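Local coordinates for odorant-binding protein (Phormia regina, PDB 5DIC), which binds the fatty acid palmitate and probably carries such lipids in the oral disk of the blowfly, at residues F16-K21 and F53-T58. Residues are numbered along the deposited sequence; the frame is centred on the assembly and turned at random.
Sequences FDECVK and FEKIGT. With PLM (palmitic acid), chain B.
In this mainly helical odorant-binding protein of the PBP/GOBP family, helix 6-22 and the C-terminal turn of helix 43-55 meet where the disulfide C19-C51 joins them, and K55 packs against C19 and E18. The CA atoms of C19 and K55 are 8.2 Å apart. CG of K55 lies 3.6 Å from SG of C19. It also lies 3.7 Å from OE1 of E18, whose extended chain crosses that of K55 at a slant. The lysine bends at chi2 (-60°), and its alkyl part does the touching. Its charged end is not paired with E18: NZ of K55 and OE1 of E18 are 5.2 Å apart. NZ instead hydrogen-bonds to Q22, and OE1 of E18 to H15, both on helix 6-22. The opposite charges probably still attract weakly.

G57 ends helix 43-55 in a Schellman motif. Its positive phi (86°) would probably jam any side chain against the carbonyl O of I56, which favours glycine. Beyond K55 the same segment lines the palmitate site. F53 lays one ring face against the fatty acid, with CF of palmitate over the ring centre and 3.7 Å from CG of F53. Replacing F53 by alanine would remove the ring, which would probably open a gap beside the methyl end of palmitate and cost it this aromatic surface. At the other end, CG2 of I56 meets the carboxylate atom O2 of palmitate at 3.4 Å, while K72 hydrogen-bonds this ligand. T58 adds its methyl CG2 to the middle of the chain. Both the N and OG1 of T58 donate hydrogen bonds to O of F53; the OG1-O distance is 2.9 Å, and OG1 stands 25° off the carbonyl plane.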
ATOM      1  N   PHE A  16     -10.668  -1.802  -2.437  1.00 12.06           N
ATOM      2  CA  PHE A  16     -10.636  -3.122  -1.819  1.00 12.74           C
ATOM      3  C   PHE A  16     -11.408  -4.121  -2.699  1.00 11.75           C
ATOM      4  O   PHE A  16     -10.914  -5.195  -3.063  1.00 12.09           O
ATOM      5  CB  PHE A  16     -11.193  -3.047  -0.392  1.00 12.88           C
ATOM      6  CG  PHE A  16     -11.265  -4.374   0.304  1.00 14.60           C
ATOM      7  CD1 PHE A  16     -12.337  -5.225   0.100  1.00 17.44           C
ATOM      8  CD2 PHE A  16     -10.269  -4.759   1.181  1.00 17.32           C
ATOM      9  CE1 PHE A  16     -12.410  -6.455   0.747  1.00 22.02           C
ATOM     10  CE2 PHE A  16     -10.336  -5.984   1.822  1.00 20.32           C
ATOM     11  CZ  PHE A  16     -11.398  -6.837   1.586  1.00 20.55           C
ATOM     12  N   ASP A  17     -12.644  -3.775  -3.031  1.00 13.00           N
ATOM     13  CA  ASP A  17     -13.459  -4.652  -3.851  1.00 13.68           C
ATOM     14  C   ASP A  17     -12.843  -4.877  -5.230  1.00 12.26           C
ATOM     15  O   ASP A  17     -12.829  -6.013  -5.745  1.00 13.41           O
ATOM     16  CB  ASP A  17     -14.880  -4.089  -3.988  1.00 15.09           C
ATOM     17  CG  ASP A  17     -15.680  -4.159  -2.705  1.00 17.11           C
ATOM     18  OD1 ASP A  17     -15.296  -4.857  -1.770  1.00 17.64           O
ATOM     19  OD2 ASP A  17     -16.734  -3.510  -2.657  1.00 19.37           O
ATOM     20  N   GLU A  18     -12.311  -3.818  -5.833  1.00 12.80           N
ATOM     21  CA  GLU A  18     -11.678  -3.959  -7.136  1.00 13.05           C
ATOM     22  C   GLU A  18     -10.530  -4.956  -7.074  1.00 11.95           C
ATOM     23  O   GLU A  18     -10.355  -5.771  -7.978  1.00 12.61           O
ATOM     24  CB  GLU A  18     -11.103  -2.619  -7.614  1.00 14.14           C
ATOM     25  CG  GLU A  18     -12.130  -1.607  -8.074  1.00 15.84           C
ATOM     26  CD  GLU A  18     -11.579  -0.194  -8.178  1.00 17.65           C
ATOM     27  OE1 GLU A  18     -10.466   0.095  -7.680  1.00 18.32           O
ATOM     28  OE2 GLU A  18     -12.299   0.650  -8.767  1.00 22.16           O
ATOM     29  N   CYS A  19      -9.712  -4.856  -6.043  1.00 11.12           N
ATOM     30  CA  CYS A  19      -8.517  -5.686  -5.957  1.00 10.93           C
ATOM     31  C   CYS A  19      -8.767  -7.101  -5.521  1.00 10.62           C
ATOM     32  O   CYS A  19      -8.072  -8.030  -5.950  1.00 11.20           O
ATOM     33  CB  CYS A  19      -7.514  -4.977  -5.088  1.00 11.14           C
ATOM     34  SG  CYS A  19      -6.836  -3.504  -5.908  1.00 12.12           S
ATOM     35  N   VAL A  20      -9.785  -7.330  -4.693  1.00 11.45           N
ATOM     36  CA  VAL A  20     -10.174  -8.699  -4.374  1.00 11.58           C
ATOM     37  C   VAL A  20     -10.547  -9.435  -5.661  1.00 12.17           C
ATOM     38  O   VAL A  20     -10.178 -10.589  -5.876  1.00 12.33           O
ATOM     39  CB  VAL A  20     -11.347  -8.713  -3.356  1.00 13.08           C
ATOM     40  CG1 VAL A  20     -12.071 -10.051  -3.346  1.00 14.81           C
ATOM     41  CG2 VAL A  20     -10.844  -8.363  -1.952  1.00 13.86           C
ATOM     42  N   LYS A  21     -11.297  -8.758  -6.532  1.00 12.64           N
ATOM     43  CA  LYS A  21     -11.677  -9.347  -7.814  1.00 14.41           C
ATOM     44  C   LYS A  21     -10.464  -9.515  -8.748  1.00 13.26           C
ATOM     45  O   LYS A  21     -10.203 -10.602  -9.256  1.00 13.15           O
ATOM     46  CB  LYS A  21     -12.739  -8.486  -8.485  1.00 15.31           C
ATOM     47  CG  LYS A  21     -13.228  -9.059  -9.801  1.00 22.05           C
ATOM     48  CD  LYS A  21     -14.357  -8.233 -10.418  1.00 28.31           C
ATOM     49  CE  LYS A  21     -14.819  -8.839 -11.732  1.00 31.99           C
ATOM     50  NZ  LYS A  21     -15.952  -8.082 -12.330  1.00 41.73           N
ATOM     51  N   PHE A  53      -2.272  -0.377  -3.957  1.00  9.79           N
ATOM     52  CA  PHE A  53      -1.396   0.765  -4.178  1.00  9.41           C
ATOM     53  C   PHE A  53      -1.361   1.258  -5.597  1.00  9.40           C
ATOM     54  O   PHE A  53      -1.187   2.460  -5.829  1.00 10.68           O
ATOM     55  CB  PHE A  53      -0.010   0.470  -3.575  1.00 10.27           C
ATOM     56  CG  PHE A  53      -0.072   0.394  -2.060  1.00 11.71           C
ATOM     57  CD1 PHE A  53      -0.486   1.487  -1.311  1.00 13.08           C
ATOM     58  CD2 PHE A  53       0.212  -0.781  -1.406  1.00 13.16           C
ATOM     59  CE1 PHE A  53      -0.618   1.395   0.059  1.00 14.64           C
ATOM     60  CE2 PHE A  53       0.103  -0.895  -0.034  1.00 14.33           C
ATOM     61  CZ  PHE A  53      -0.326   0.201   0.697  1.00 15.64           C
ATOM     62  N   GLU A  54      -1.577   0.354  -6.538  1.00  9.35           N
ATOM     63  CA  GLU A  54      -1.781   0.759  -7.928  1.00 10.33           C
ATOM     64  C   GLU A  54      -3.085   1.556  -8.100  1.00 10.93           C
ATOM     65  O   GLU A  54      -3.104   2.619  -8.727  1.00 11.16           O
ATOM     66  CB  GLU A  54      -1.768  -0.457  -8.855  1.00 10.72           C
ATOM     67  CG  GLU A  54      -0.423  -1.136  -8.977  1.00 10.89           C
ATOM     68  CD  GLU A  54      -0.453  -2.497  -9.645  1.00 11.06           C
ATOM     69  OE1 GLU A  54      -1.555  -3.074  -9.822  1.00 12.87           O
ATOM     70  OE2 GLU A  54       0.645  -3.011  -9.982  1.00 11.89           O
ATOM     71  N   LYS A  55      -4.186   1.035  -7.537  1.00 10.90           N
ATOM     72  CA  LYS A  55      -5.472   1.674  -7.759  1.00 11.63           C
ATOM     73  C   LYS A  55      -5.566   3.059  -7.105  1.00 11.41           C
ATOM     74  O   LYS A  55      -6.319   3.901  -7.585  1.00 13.87           O
ATOM     75  CB  LYS A  55      -6.600   0.798  -7.228  1.00 12.95           C
ATOM     76  CG  LYS A  55      -6.796  -0.534  -7.892  1.00 13.62           C
ATOM     77  CD  LYS A  55      -7.113  -0.468  -9.363  1.00 16.94           C
ATOM     78  CE  LYS A  55      -7.255  -1.885  -9.890  1.00 17.86           C
ATOM     79  NZ  LYS A  55      -7.407  -1.953 -11.354  1.00 21.42           N
ATOM     80  N   ILE A  56      -4.838   3.278  -6.009  1.00 10.90           N
ATOM     81  CA  ILE A  56      -4.846   4.609  -5.404  1.00 12.25           C
ATOM     82  C   ILE A  56      -3.799   5.530  -6.034  1.00 12.67           C
ATOM     83  O   ILE A  56      -3.680   6.672  -5.595  1.00 14.55           O
ATOM     84  CB  ILE A  56      -4.723   4.573  -3.871  1.00 12.03           C
ATOM     85  CG1 ILE A  56      -3.347   4.113  -3.399  1.00 11.92           C
ATOM     86  CG2 ILE A  56      -5.808   3.701  -3.273  1.00 13.66           C
ATOM     87  CD1 ILE A  56      -3.096   4.367  -1.928  1.00 12.73           C
ATOM     88  N   GLY A  57      -3.090   5.068  -7.070  1.00 11.39           N
ATOM     89  CA  GLY A  57      -2.220   5.933  -7.821  1.00 11.64           C
ATOM     90  C   GLY A  57      -0.823   6.077  -7.254  1.00 11.00           C
ATOM     91  O   GLY A  57      -0.059   6.931  -7.736  1.00 12.18           O
ATOM     92  N   THR A  58      -0.429   5.246  -6.286  1.00 10.32           N
ATOM     93  CA  THR A  58       0.868   5.370  -5.658  1.00 10.39           C
ATOM     94  C   THR A  58       1.964   4.467  -6.233  1.00 10.05           C
ATOM     95  O   THR A  58       3.139   4.648  -5.906  1.00 11.01           O
ATOM     96  CB  THR A  58       0.784   5.145  -4.124  1.00 10.59           C
ATOM     97  OG1 THR A  58       0.304   3.824  -3.817  1.00 11.03           O
ATOM     98  CG2 THR A  58      -0.052   6.245  -3.455  1.00 12.05           C
TER
HETATM   99  C1  PLM B 201      -7.528   6.556  -1.625  1.00 22.05           C
HETATM  100  O1  PLM B 201      -6.531   7.325  -1.684  1.00 27.33           O
HETATM  101  O2  PLM B 201      -8.107   6.148  -2.647  1.00 22.93           O
HETATM  102  C2  PLM B 201      -8.058   6.026  -0.316  1.00 23.19           C
HETATM  103  C3  PLM B 201      -7.161   6.357   0.869  1.00 26.37           C
HETATM  104  C4  PLM B 201      -5.892   5.531   0.856  1.00 29.05           C
HETATM  105  C5  PLM B 201      -5.233   5.631   2.219  1.00 39.22           C
HETATM  106  C6  PLM B 201      -3.816   5.107   2.181  1.00 37.17           C
HETATM  107  C7  PLM B 201      -2.900   6.115   1.524  1.00 29.01           C
HETATM  108  C8  PLM B 201      -1.500   5.602   1.740  1.00 27.89           C
HETATM  109  C9  PLM B 201      -0.638   6.175   0.641  1.00 25.13           C
HETATM  110  CA  PLM B 201       0.858   6.037   0.875  1.00 34.89           C
HETATM  111  CB  PLM B 201       1.583   5.087  -0.056  1.00 28.87           C
HETATM  112  CC  PLM B 201       2.906   4.609   0.532  1.00 25.58           C
HETATM  113  CD  PLM B 201       3.055   3.094   0.402  1.00 21.84           C
HETATM  114  CE  PLM B 201       3.163   2.607  -1.056  1.00 20.15           C
HETATM  115  CF  PLM B 201       3.447   1.095  -1.117  1.00 19.44           C
HETATM  116  CG  PLM B 201       3.647   0.529  -2.515  1.00 20.86           C